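Local structure of 3-dehydroquinate dehydratase (Aquifex aeolicus, 2EGZ) at residues Ile26-Val31 / Tyr86-Leu91; Asn40-Lys45 / Glu78-Leu83; Glu47-His50 / Lys55-Leu58; Gly138-Ile143 / Gly187-Tyr192. The protein catalyses, probably as in other type I dehydroquinases, the cis-dehydration of 3-dehydroquinate to 3-dehydroshikimate, the third step of the chorismate pathway. One frame throughout, in Å; residues are numbered along the deposited sequence.

Contact 1. Residues Ile26-Val31 / Tyr86-Leu91; sequences IVELRV and YTDIEL
Ile-26 approaches the Tyr-86 ring obliquely, with CD1 of the isoleucine 3.6 Å from CE2 of the tyrosine. Leu-2, Ile-57 and Ile-190 also touch this side chain, so it sits among aliphatic groups. Ile-26 gets there with CG1 beside its backbone N and chi2 nearly straight (170°), which carries the delta methyl out across the gap; the two side chains meet at about a right angle. Strands 26-30 and 86-90 are not neighbours in the parallel sheet, because strand 55-59 runs between them, and what they share is the inside of a TIM barrel. One step further along lie two carboxylates, OE2 of Glu-28 and OD2 of Asp-88, 4.2 Å apart. A water bridges them and gives a hydrogen to each, at 2.7 Å from Glu-28 OE2 and 2.6 Å from Asp-88 OD2. Glu-28, predicted to bind 3-dehydroquinate, reaches the water on a chain extended through chi1 (173°) and chi2, and its OE2 is also bonded to Thr-59 OG1. The other oxygen of the aspartate, OD1, is tied to Ser-114 OG, while OD2 makes a long, weak ion pair with Lys-142.

Contact 2. Residues Asn40-Lys45 / Glu78-Leu83; sequences NYVKEK and EELSPL
Leu-80 pushes its forked end against helix 39-51, one methyl on each of two successive residues. CD1 goes to Val-42, where it lies 3.3 Å from CG1, tighter than ordinary van der Waals contact, and 3.5 Å from CB of the same valine. CD2 goes to Lys-43 and rests on the root of that side chain, 3.7 Å from its CB. The valine offers CG1 because that branch is turned anti to its backbone N (chi1 -173°). Further along, Leu-83 reaches the same lysine more loosely, with CD1 4.4 Å from CE. Lys-43 thus lends its carbons to the interface; its chain runs straight as far as CE and then bends at chi4 (-67°), and NZ is spent on a salt bridge with Glu-47 one helical turn on. Behind this first shell, Leu-83 N bonds to Leu-80 O at 2.8 Å, which links the two leucines through the backbone. Leu-46 and Leu-58 also touch Leu-80, and Val-31 touches Val-42. With an alanine at Leu-80, Val-42 CG1 and the lysine CB would probably lose the leucine methyls that cover them, and a gap would open between the helices. Helices 39-51 and 73-80 are neighbours in the outer layer of the barrel, and a leucine wedged between successive helices over the strands fits the (beta/alpha)8 fold.

Contact 3. Residues Glu47-His50 / Lys55-Leu58; sequences EEVH and KTIL
Thr-56, His-50 and Val-49 carry this contact, which closes a beta-alpha-beta unit: strand 26-30, helix 39-51, then strand 55-59 after a short loop, with the last turn of the helix lying against the start of the strand. The threonine is the central piece. Its CG2 methyl is held between two helix side chains. On one of them, Val-49, it sits 3.5 Å from CG1, closer than carbons usually come, and equally near CB. On the other, it makes an off-centre CH-pi contact with the His-50 imidazole, 4.3 Å from the ring centroid and 30° off the normal. The hydroxyl, at chi1 61° between the backbone N and the carbonyl carbon, comes to 3.6 Å from His-50 NE2 without bonding to it; OG1 is paired instead with Ser-84 OG. NE2 has its own partner, Asp-85 OD2, and the same carboxylate oxygen also takes the backbone N-H of Thr-56, so Asp-85 ties the helix ring to the strand and helps fix how the imidazole is turned. An alanine at His-50 would probably strip the threonine methyl of its aromatic cover and leave Asp-85 OD2 without the histidine donor. Lys-55 meets the ring at its edge through the backbone, its CA lying near the ring plane 4.4 Å from CD2. Val-27 of the neighbouring strand and Phe-12 of helix 12-22 also pack on Val-49. Val-49 CG1 rests on the backbone of strand 55-59 as well, 3.7 Å from Lys-55 O.

Contact 4. Residues Gly138-Ile143 / Gly187-Tyr192; sequences GGIPKI and GSVITY
At the heart of the active site is Lys-142, the residue that forms the Schiff base with substrate; here, inside the TIM barrel, it meets Tyr-192 from strand 190-192, two strands along once the barrel closes. The lysine is fully stretched, CG anti to the backbone N (chi1 170°) and every later torsion near 180°, which sends NZ into the barrel interior, to one face of the tyrosine ring. It stands 3.7 Å from the centroid, 32° off the normal, in a cation-pi arrangement displaced towards the phenol end: CZ of Tyr-192 is 3.2 Å from NZ. The phenol OH is as near as 3.3 Å to NZ, but the angle is too poor for a hydrogen bond. A water links the two instead, accepting from Lys-142 NZ at 2.8 Å and from Tyr-192 OH at 2.8 Å. Ile-112, Ile-168 and Ile-170 touch both side chains, and Ile-140 CG2 loosely meets Val-189 CG2 at 4.5 Å. NZ is also hydrogen-bonded to a bound tartrate, probably from the crystallisation liquor, and the side chain of His-116, the proton donor and acceptor, comes within about 4 Å of that of Lys-142. Ring face and water probably help hold the Schiff-base nitrogen, and the tartrate may mark where substrate sits.

In the fold
Contacts 1 and 4 lie buried inside the barrel, their centres 11 Å apart, and share one water. Contacts 2 and 3 lie further out, partly buried, and both use helix 39-51; 2 pairs it with the next helix, 3 with strand 55-59. That strand also joins contact 3 to contact 1 through backbone bonds between Leu-58 and strand 86-90. Chemistry follows position: carboxylates, lysine and tyrosine beside apolar pairs in the core; mainly hydrocarbon and a partly exposed imidazole further out. Contacts 2 and 4, 22 Å apart between centres, do not touch.

Contact 1. Residues Ile26-Val31 / Tyr86-Leu91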
loop_
_atom_site.group_PDB
_atom_site.type_symbol
_atom_site.label_atom_id
_atom_site.label_comp_id
_atom_site.label_asym_id
_atom_site.label_seq_id
_atom_site.Cartn_x
_atom_site.Cartn_y
_atom_site.Cartn_z
ATOM N N ILE B 26 26.452 0.806 -10.241
ATOM C CA ILE B 26 25.117 1.001 -10.778
ATOM C C ILE B 26 24.574 2.406 -10.572
ATOM O O ILE B 26 24.857 3.049 -9.566
ATOM C CB ILE B 26 24.121 0.048 -10.082
ATOM C CG1 ILE B 26 24.539 -1.404 -10.297
ATOM C CG2 ILE B 26 22.714 0.304 -10.581
ATOM C CD1 ILE B 26 23.757 -2.374 -9.438
ATOM N N VAL B 27 23.792 2.875 -11.539
ATOM C CA VAL B 27 23.128 4.164 -11.419
ATOM C C VAL B 27 21.642 3.833 -11.427
ATOM O O VAL B 27 21.147 3.170 -12.342
ATOM C CB VAL B 27 23.428 5.122 -12.604
ATOM C CG1 VAL B 27 22.411 6.266 -12.619
ATOM C CG2 VAL B 27 24.828 5.700 -12.467
ATOM N N GLU B 28 20.932 4.257 -10.393
ATOM C CA GLU B 28 19.501 4.014 -10.345
ATOM C C GLU B 28 18.790 5.251 -10.871
ATOM O O GLU B 28 18.879 6.325 -10.274
ATOM C CB GLU B 28 19.020 3.741 -8.919
ATOM C CG GLU B 28 17.492 3.657 -8.825
ATOM C CD GLU B 28 16.985 3.393 -7.420
ATOM O OE1 GLU B 28 17.528 3.996 -6.474
ATOM O OE2 GLU B 28 16.032 2.597 -7.264
ATOM N N LEU B 29 18.095 5.110 -11.992
ATOM C CA LEU B 29 17.370 6.242 -12.543
ATOM C C LEU B 29 16.036 6.337 -11.820
ATOM O O LEU B 29 15.174 5.476 -11.975
ATOM C CB LEU B 29 17.132 6.073 -14.049
ATOM C CG LEU B 29 18.300 6.334 -15.007
ATOM C CD1 LEU B 29 19.418 5.351 -14.733
ATOM C CD2 LEU B 29 17.823 6.201 -16.446
ATOM N N ARG B 30 15.890 7.370 -10.997
ATOM C CA ARG B 30 14.647 7.585 -10.270
ATOM C C ARG B 30 13.783 8.439 -11.186
ATOM O O ARG B 30 13.716 9.660 -11.038
ATOM C CB ARG B 30 14.916 8.310 -8.948
ATOM C CG ARG B 30 15.524 7.422 -7.863
ATOM C CD ARG B 30 14.549 6.324 -7.451
ATOM N NE ARG B 30 13.304 6.884 -6.925
ATOM C CZ ARG B 30 13.112 7.235 -5.657
ATOM N NH1 ARG B 30 14.084 7.078 -4.767
ATOM N NH2 ARG B 30 11.955 7.767 -5.285
ATOM N N VAL B 31 13.134 7.780 -12.141
ATOM C CA VAL B 31 12.298 8.464 -13.116
ATOM C C VAL B 31 11.167 9.264 -12.480
ATOM O O VAL B 31 10.649 10.198 -13.089
ATOM C CB VAL B 31 11.715 7.466 -14.131
ATOM C CG1 VAL B 31 10.948 8.210 -15.217
ATOM C CG2 VAL B 31 12.842 6.645 -14.745
ATOM N N TYR B 86 18.476 -3.863 -14.379
ATOM C CA TYR B 86 17.513 -4.162 -13.318
ATOM C C TYR B 86 16.319 -3.232 -13.471
ATOM O O TYR B 86 16.443 -2.121 -13.990
ATOM C CB TYR B 86 18.072 -3.862 -11.923
ATOM C CG TYR B 86 19.321 -4.592 -11.504
ATOM C CD1 TYR B 86 19.245 -5.779 -10.773
ATOM C CD2 TYR B 86 20.579 -4.059 -11.773
ATOM C CE1 TYR B 86 20.396 -6.407 -10.310
ATOM C CE2 TYR B 86 21.732 -4.678 -11.319
ATOM C CZ TYR B 86 21.635 -5.846 -10.586
ATOM O OH TYR B 86 22.777 -6.441 -10.100
ATOM N N THR B 87 15.171 -3.697 -12.996
ATOM C CA THR B 87 13.956 -2.899 -12.962
ATOM C C THR B 87 13.442 -3.085 -11.537
ATOM O O THR B 87 13.325 -4.215 -11.055
ATOM C CB THR B 87 12.882 -3.385 -13.952
ATOM O OG1 THR B 87 13.280 -3.068 -15.293
ATOM C CG2 THR B 87 11.551 -2.703 -13.651
ATOM N N ASP B 88 13.178 -1.978 -10.854
ATOM C CA ASP B 88 12.674 -2.029 -9.486
ATOM C C ASP B 88 11.188 -1.686 -9.509
ATOM O O ASP B 88 10.811 -0.576 -9.879
ATOM C CB ASP B 88 13.430 -1.019 -8.605
ATOM C CG ASP B 88 12.968 -1.036 -7.149
ATOM O OD1 ASP B 88 11.752 -1.201 -6.906
ATOM O OD2 ASP B 88 13.817 -0.863 -6.241
ATOM N N ILE B 89 10.354 -2.647 -9.132
ATOM C CA ILE B 89 8.912 -2.435 -9.084
ATOM C C ILE B 89 8.475 -2.713 -7.645
ATOM O O ILE B 89 9.036 -3.581 -6.985
ATOM C CB ILE B 89 8.171 -3.384 -10.063
ATOM C CG1 ILE B 89 6.662 -3.098 -10.048
ATOM C CG2 ILE B 89 8.443 -4.830 -9.693
ATOM C CD1 ILE B 89 6.293 -1.711 -10.539
ATOM N N GLU B 90 7.495 -1.965 -7.150
ATOM C CA GLU B 90 7.029 -2.168 -5.779
ATOM C C GLU B 90 6.174 -3.424 -5.675
ATOM O O GLU B 90 5.383 -3.727 -6.575
ATOM C CB GLU B 90 6.196 -0.977 -5.295
ATOM C CG GLU B 90 6.848 0.397 -5.412
ATOM C CD GLU B 90 6.912 0.903 -6.840
ATOM O OE1 GLU B 90 6.072 0.481 -7.667
ATOM O OE2 GLU B 90 7.794 1.739 -7.130
ATOM N N LEU B 91 6.333 -4.155 -4.575
ATOM C CA LEU B 91 5.550 -5.364 -4.353
ATOM C C LEU B 91 4.077 -4.965 -4.321
ATOM O O LEU B 91 3.206 -5.738 -4.714
ATOM C CB LEU B 91 5.937 -6.014 -3.017
ATOM C CG LEU B 91 5.137 -7.233 -2.537
ATOM C CD1 LEU B 91 5.252 -8.373 -3.538
ATOM C CD2 LEU B 91 5.657 -7.672 -1.178
HETATM O O HOH W 1 16.230 0.098 -6.232
#

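Contact 2. Residues Asn40-Lys45 / Glu78-Leu83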
loop_
_atom_site.group_PDB
_atom_site.type_symbol
_atom_site.label_atom_id
_atom_site.label_comp_id
_atom_site.label_asym_id
_atom_site.label_seq_id
_atom_site.Cartn_x
_atom_site.Cartn_y
_atom_site.Cartn_z
ATOM N N ASN B 40 11.763 8.491 -24.965
ATOM C CA ASN B 40 13.080 8.739 -25.531
ATOM C C ASN B 40 14.042 9.357 -24.534
ATOM O O ASN B 40 15.207 8.959 -24.463
ATOM C CB ASN B 40 12.985 9.643 -26.760
ATOM C CG ASN B 40 14.316 9.783 -27.467
ATOM O OD1 ASN B 40 14.875 8.799 -27.947
ATOM N ND2 ASN B 40 14.836 11.002 -27.525
ATOM N N TYR B 41 13.558 10.332 -23.772
ATOM C CA TYR B 41 14.388 10.998 -22.781
ATOM C C TYR B 41 14.964 9.977 -21.807
ATOM O O TYR B 41 16.156 9.996 -21.511
ATOM C CB TYR B 41 13.567 12.027 -22.003
ATOM C CG TYR B 41 14.388 12.908 -21.085
ATOM C CD1 TYR B 41 15.223 13.902 -21.602
ATOM C CD2 TYR B 41 14.317 12.761 -19.700
ATOM C CE1 TYR B 41 15.961 14.732 -20.758
ATOM C CE2 TYR B 41 15.054 13.583 -18.849
ATOM C CZ TYR B 41 15.871 14.568 -19.384
ATOM O OH TYR B 41 16.584 15.390 -18.541
ATOM N N VAL B 42 14.114 9.082 -21.315
ATOM C CA VAL B 42 14.562 8.073 -20.362
ATOM C C VAL B 42 15.448 7.029 -21.033
ATOM O O VAL B 42 16.437 6.586 -20.453
ATOM C CB VAL B 42 13.369 7.377 -19.675
ATOM C CG1 VAL B 42 13.877 6.460 -18.570
ATOM C CG2 VAL B 42 12.429 8.427 -19.085
ATOM N N LYS B 43 15.100 6.645 -22.256
ATOM C CA LYS B 43 15.898 5.669 -22.984
ATOM C C LYS B 43 17.331 6.174 -23.147
ATOM O O LYS B 43 18.286 5.453 -22.850
ATOM C CB LYS B 43 15.280 5.392 -24.358
ATOM C CG LYS B 43 16.082 4.426 -25.216
ATOM C CD LYS B 43 15.339 4.059 -26.491
ATOM C CE LYS B 43 16.222 3.268 -27.444
ATOM N NZ LYS B 43 17.345 4.101 -27.976
ATOM N N GLU B 44 17.481 7.416 -23.603
ATOM C CA GLU B 44 18.808 8.001 -23.800
ATOM C C GLU B 44 19.600 8.066 -22.497
ATOM O O GLU B 44 20.830 7.942 -22.499
ATOM C CB GLU B 44 18.693 9.409 -24.402
ATOM C CG GLU B 44 17.885 9.470 -25.689
ATOM C CD GLU B 44 18.164 10.724 -26.506
ATOM O OE1 GLU B 44 18.242 11.825 -25.917
ATOM O OE2 GLU B 44 18.294 10.607 -27.744
ATOM N N LYS B 45 18.899 8.272 -21.385
ATOM C CA LYS B 45 19.554 8.333 -20.085
ATOM C C LYS B 45 20.106 6.952 -19.732
ATOM O O LYS B 45 21.238 6.836 -19.268
ATOM C CB LYS B 45 18.570 8.801 -19.013
ATOM C CG LYS B 45 18.173 10.267 -19.135
ATOM C CD LYS B 45 19.319 11.174 -18.733
ATOM C CE LYS B 45 18.941 12.647 -18.830
ATOM N NZ LYS B 45 18.727 13.087 -20.234
ATOM N N GLU B 78 7.277 -1.221 -19.992
ATOM C CA GLU B 78 7.118 -2.079 -21.159
ATOM C C GLU B 78 8.252 -1.887 -22.153
ATOM O O GLU B 78 8.831 -2.853 -22.643
ATOM C CB GLU B 78 5.793 -1.780 -21.868
ATOM C CG GLU B 78 4.566 -1.887 -20.987
ATOM C CD GLU B 78 3.277 -1.682 -21.765
ATOM O OE1 GLU B 78 3.154 -0.650 -22.464
ATOM O OE2 GLU B 78 2.386 -2.555 -21.673
ATOM N N GLU B 79 8.567 -0.630 -22.436
ATOM C CA GLU B 79 9.607 -0.295 -23.399
ATOM C C GLU B 79 11.046 -0.294 -22.893
ATOM O O GLU B 79 11.962 -0.656 -23.630
ATOM C CB GLU B 79 9.310 1.076 -24.009
ATOM C CG GLU B 79 7.959 1.165 -24.698
ATOM C CD GLU B 79 7.788 0.102 -25.759
ATOM O OE1 GLU B 79 8.661 0.003 -26.649
ATOM O OE2 GLU B 79 6.781 -0.634 -25.704
ATOM N N LEU B 80 11.254 0.101 -21.642
ATOM C CA LEU B 80 12.607 0.186 -21.111
ATOM C C LEU B 80 13.119 -0.959 -20.237
ATOM O O LEU B 80 14.329 -1.133 -20.103
ATOM C CB LEU B 80 12.771 1.512 -20.365
ATOM C CG LEU B 80 12.445 2.750 -21.210
ATOM C CD1 LEU B 80 12.589 4.002 -20.363
ATOM C CD2 LEU B 80 13.376 2.814 -22.414
ATOM N N SER B 81 12.225 -1.737 -19.636
ATOM C CA SER B 81 12.680 -2.846 -18.801
ATOM C C SER B 81 13.569 -3.824 -19.571
ATOM O O SER B 81 14.509 -4.395 -19.013
ATOM C CB SER B 81 11.487 -3.581 -18.194
ATOM O OG SER B 81 10.860 -2.764 -17.218
ATOM N N PRO B 82 13.278 -4.045 -20.863
ATOM C CA PRO B 82 14.124 -4.972 -21.621
ATOM C C PRO B 82 15.523 -4.397 -21.850
ATOM O O PRO B 82 16.447 -5.112 -22.239
ATOM C CB PRO B 82 13.365 -5.134 -22.940
ATOM C CG PRO B 82 11.933 -4.914 -22.548
ATOM C CD PRO B 82 12.042 -3.736 -21.604
ATOM N N LEU B 83 15.678 -3.102 -21.593
ATOM C CA LEU B 83 16.952 -2.433 -21.825
ATOM C C LEU B 83 17.741 -2.061 -20.575
ATOM O O LEU B 83 18.873 -1.594 -20.679
ATOM C CB LEU B 83 16.714 -1.176 -22.666
ATOM C CG LEU B 83 15.899 -1.379 -23.947
ATOM C CD1 LEU B 83 15.677 -0.028 -24.633
ATOM C CD2 LEU B 83 16.624 -2.352 -24.872
#

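Contact 3. Residues Glu47-His50 / Lys55-Leu58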
loop_
_atom_site.group_PDB
_atom_site.type_symbol
_atom_site.label_atom_id
_atom_site.label_comp_id
_atom_site.label_asym_id
_atom_site.label_seq_id
_atom_site.Cartn_x
_atom_site.Cartn_y
_atom_site.Cartn_z
ATOM N N GLU B 47 20.880 4.616 -21.824
ATOM C CA GLU B 47 21.964 4.359 -22.761
ATOM C C GLU B 47 23.231 5.118 -22.386
ATOM O O GLU B 47 24.337 4.620 -22.590
ATOM C CB GLU B 47 21.535 4.736 -24.182
ATOM C CG GLU B 47 20.300 3.986 -24.647
ATOM C CD GLU B 47 19.897 4.324 -26.070
ATOM O OE1 GLU B 47 19.888 5.520 -26.423
ATOM O OE2 GLU B 47 19.576 3.389 -26.832
ATOM N N GLU B 48 23.074 6.323 -21.840
ATOM C CA GLU B 48 24.233 7.115 -21.457
ATOM C C GLU B 48 24.964 6.451 -20.289
ATOM O O GLU B 48 26.189 6.501 -20.196
ATOM C CB GLU B 48 23.811 8.537 -21.068
ATOM C CG GLU B 48 24.932 9.559 -21.215
ATOM C CD GLU B 48 24.564 10.932 -20.683
ATOM O OE1 GLU B 48 23.399 11.349 -20.846
ATOM O OE2 GLU B 48 25.451 11.602 -20.113
ATOM N N VAL B 49 24.209 5.835 -19.388
ATOM C CA VAL B 49 24.820 5.158 -18.251
ATOM C C VAL B 49 25.623 3.980 -18.770
ATOM O O VAL B 49 26.764 3.760 -18.366
ATOM C CB VAL B 49 23.757 4.640 -17.272
ATOM C CG1 VAL B 49 24.422 3.883 -16.140
ATOM C CG2 VAL B 49 22.959 5.810 -16.730
ATOM N N HIS B 50 25.018 3.221 -19.674
ATOM C CA HIS B 50 25.687 2.066 -20.258
ATOM C C HIS B 50 26.920 2.504 -21.038
ATOM O O HIS B 50 27.933 1.800 -21.059
ATOM C CB HIS B 50 24.723 1.316 -21.174
ATOM C CG HIS B 50 23.684 0.528 -20.440
ATOM N ND1 HIS B 50 22.447 0.249 -20.975
ATOM C CD2 HIS B 50 23.714 -0.074 -19.227
ATOM C CE1 HIS B 50 21.758 -0.490 -20.124
ATOM N NE2 HIS B 50 22.504 -0.702 -19.056
ATOM N N LYS B 55 25.951 -0.258 -14.859
ATOM C CA LYS B 55 24.660 -0.916 -14.994
ATOM C C LYS B 55 23.573 0.027 -14.511
ATOM O O LYS B 55 23.855 1.006 -13.822
ATOM C CB LYS B 55 24.620 -2.209 -14.184
ATOM C CG LYS B 55 25.406 -3.336 -14.826
ATOM C CD LYS B 55 25.332 -4.596 -13.988
ATOM C CE LYS B 55 26.031 -5.753 -14.676
ATOM N NZ LYS B 55 25.374 -6.092 -15.968
ATOM N N THR B 56 22.330 -0.275 -14.869
ATOM C CA THR B 56 21.209 0.569 -14.492
ATOM C C THR B 56 20.103 -0.156 -13.749
ATOM O O THR B 56 19.924 -1.365 -13.888
ATOM C CB THR B 56 20.531 1.188 -15.728
ATOM O OG1 THR B 56 20.025 0.133 -16.564
ATOM C CG2 THR B 56 21.512 2.031 -16.517
ATOM N N ILE B 57 19.376 0.612 -12.945
ATOM C CA ILE B 57 18.203 0.127 -12.235
ATOM C C ILE B 57 17.141 1.116 -12.697
ATOM O O ILE B 57 17.293 2.329 -12.525
ATOM C CB ILE B 57 18.315 0.230 -10.695
ATOM C CG1 ILE B 57 19.317 -0.792 -10.155
ATOM C CG2 ILE B 57 16.950 -0.049 -10.069
ATOM C CD1 ILE B 57 19.586 -0.642 -8.666
ATOM N N LEU B 58 16.087 0.601 -13.316
ATOM C CA LEU B 58 14.996 1.439 -13.791
ATOM C C LEU B 58 13.945 1.493 -12.689
ATOM O O LEU B 58 13.277 0.494 -12.418
ATOM C CB LEU B 58 14.385 0.842 -15.063
ATOM C CG LEU B 58 13.121 1.512 -15.615
ATOM C CD1 LEU B 58 13.437 2.937 -16.053
ATOM C CD2 LEU B 58 12.585 0.702 -16.787
#

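Contact 4. Residues Gly138-Ile143 / Gly187-Tyr192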
loop_
_atom_site.group_PDB
_atom_site.type_symbol
_atom_site.label_atom_id
_atom_site.label_comp_id
_atom_site.label_asym_id
_atom_site.label_seq_id
_atom_site.Cartn_x
_atom_site.Cartn_y
_atom_site.Cartn_z
ATOM N N GLY B 138 9.377 -14.117 -8.655
ATOM C CA GLY B 138 10.608 -14.216 -9.424
ATOM C C GLY B 138 11.580 -13.047 -9.410
ATOM O O GLY B 138 12.358 -12.886 -10.348
ATOM N N GLY B 139 11.564 -12.237 -8.359
ATOM C CA GLY B 139 12.483 -11.114 -8.323
ATOM C C GLY B 139 13.407 -11.132 -7.126
ATOM O O GLY B 139 13.372 -12.057 -6.306
ATOM N N ILE B 140 14.256 -10.114 -7.040
ATOM C CA ILE B 140 15.178 -9.970 -5.924
ATOM C C ILE B 140 14.445 -9.079 -4.934
ATOM O O ILE B 140 14.249 -7.893 -5.181
ATOM C CB ILE B 140 16.475 -9.261 -6.347
ATOM C CG1 ILE B 140 17.157 -10.046 -7.472
ATOM C CG2 ILE B 140 17.407 -9.123 -5.142
ATOM C CD1 ILE B 140 18.349 -9.327 -8.077
ATOM N N PRO B 141 14.009 -9.643 -3.802
ATOM C CA PRO B 141 13.297 -8.825 -2.823
ATOM C C PRO B 141 14.166 -7.741 -2.195
ATOM O O PRO B 141 15.318 -7.980 -1.835
ATOM C CB PRO B 141 12.805 -9.858 -1.804
ATOM C CG PRO B 141 13.866 -10.922 -1.870
ATOM C CD PRO B 141 14.145 -11.038 -3.343
ATOM N N LYS B 142 13.600 -6.542 -2.089
ATOM C CA LYS B 142 14.291 -5.401 -1.501
ATOM C C LYS B 142 13.414 -4.831 -0.399
ATOM O O LYS B 142 12.237 -4.548 -0.625
ATOM C CB LYS B 142 14.540 -4.314 -2.554
ATOM C CG LYS B 142 15.028 -3.000 -1.968
ATOM C CD LYS B 142 15.279 -1.944 -3.038
ATOM C CE LYS B 142 15.811 -0.662 -2.406
ATOM N NZ LYS B 142 16.131 0.403 -3.405
ATOM N N ILE B 143 13.989 -4.667 0.788
ATOM C CA ILE B 143 13.264 -4.117 1.927
ATOM C C ILE B 143 14.028 -2.904 2.442
ATOM O O ILE B 143 15.193 -3.012 2.807
ATOM C CB ILE B 143 13.146 -5.150 3.080
ATOM C CG1 ILE B 143 12.401 -6.392 2.596
ATOM C CG2 ILE B 143 12.407 -4.532 4.268
ATOM C CD1 ILE B 143 12.326 -7.501 3.630
ATOM N N GLY B 187 23.523 -11.431 3.056
ATOM C CA GLY B 187 22.980 -11.687 1.731
ATOM C C GLY B 187 22.506 -10.492 0.917
ATOM O O GLY B 187 21.924 -10.677 -0.151
ATOM N N SER B 188 22.734 -9.275 1.401
ATOM C CA SER B 188 22.318 -8.081 0.657
ATOM C C SER B 188 23.330 -7.895 -0.474
ATOM O O SER B 188 24.527 -7.751 -0.226
ATOM C CB SER B 188 22.301 -6.854 1.572
ATOM O OG SER B 188 21.604 -5.780 0.957
ATOM N N VAL B 189 22.840 -7.883 -1.711
ATOM C CA VAL B 189 23.706 -7.791 -2.883
ATOM C C VAL B 189 23.987 -6.408 -3.457
ATOM O O VAL B 189 24.926 -6.249 -4.243
ATOM C CB VAL B 189 23.159 -8.683 -4.014
ATOM C CG1 VAL B 189 23.161 -10.136 -3.561
ATOM C CG2 VAL B 189 21.737 -8.247 -4.387
ATOM N N ILE B 190 23.180 -5.423 -3.079
ATOM C CA ILE B 190 23.357 -4.053 -3.557
ATOM C C ILE B 190 23.170 -3.088 -2.396
ATOM O O ILE B 190 22.290 -3.281 -1.552
ATOM C CB ILE B 190 22.319 -3.694 -4.658
ATOM C CG1 ILE B 190 22.499 -4.602 -5.875
ATOM C CG2 ILE B 190 22.457 -2.220 -5.056
ATOM C CD1 ILE B 190 21.379 -4.470 -6.909
ATOM N N THR B 191 24.016 -2.064 -2.338
ATOM C CA THR B 191 23.912 -1.052 -1.297
ATOM C C THR B 191 23.730 0.272 -2.038
ATOM O O THR B 191 24.202 0.427 -3.160
ATOM C CB THR B 191 25.176 -1.016 -0.400
ATOM O OG1 THR B 191 24.928 -0.191 0.747
ATOM C CG2 THR B 191 26.369 -0.472 -1.166
ATOM N N TYR B 192 23.028 1.214 -1.421
ATOM C CA TYR B 192 22.752 2.498 -2.058
ATOM C C TYR B 192 23.442 3.649 -1.344
ATOM O O TYR B 192 23.383 3.763 -0.117
ATOM C CB TYR B 192 21.240 2.738 -2.095
ATOM C CG TYR B 192 20.488 1.699 -2.891
ATOM C CD1 TYR B 192 19.835 2.039 -4.075
ATOM C CD2 TYR B 192 20.448 0.365 -2.473
ATOM C CE1 TYR B 192 19.152 1.070 -4.829
ATOM C CE2 TYR B 192 19.773 -0.607 -3.216
ATOM C CZ TYR B 192 19.129 -0.246 -4.390
ATOM O OH TYR B 192 18.461 -1.200 -5.126
HETATM O O HOH W 1 16.230 0.098 -6.232
#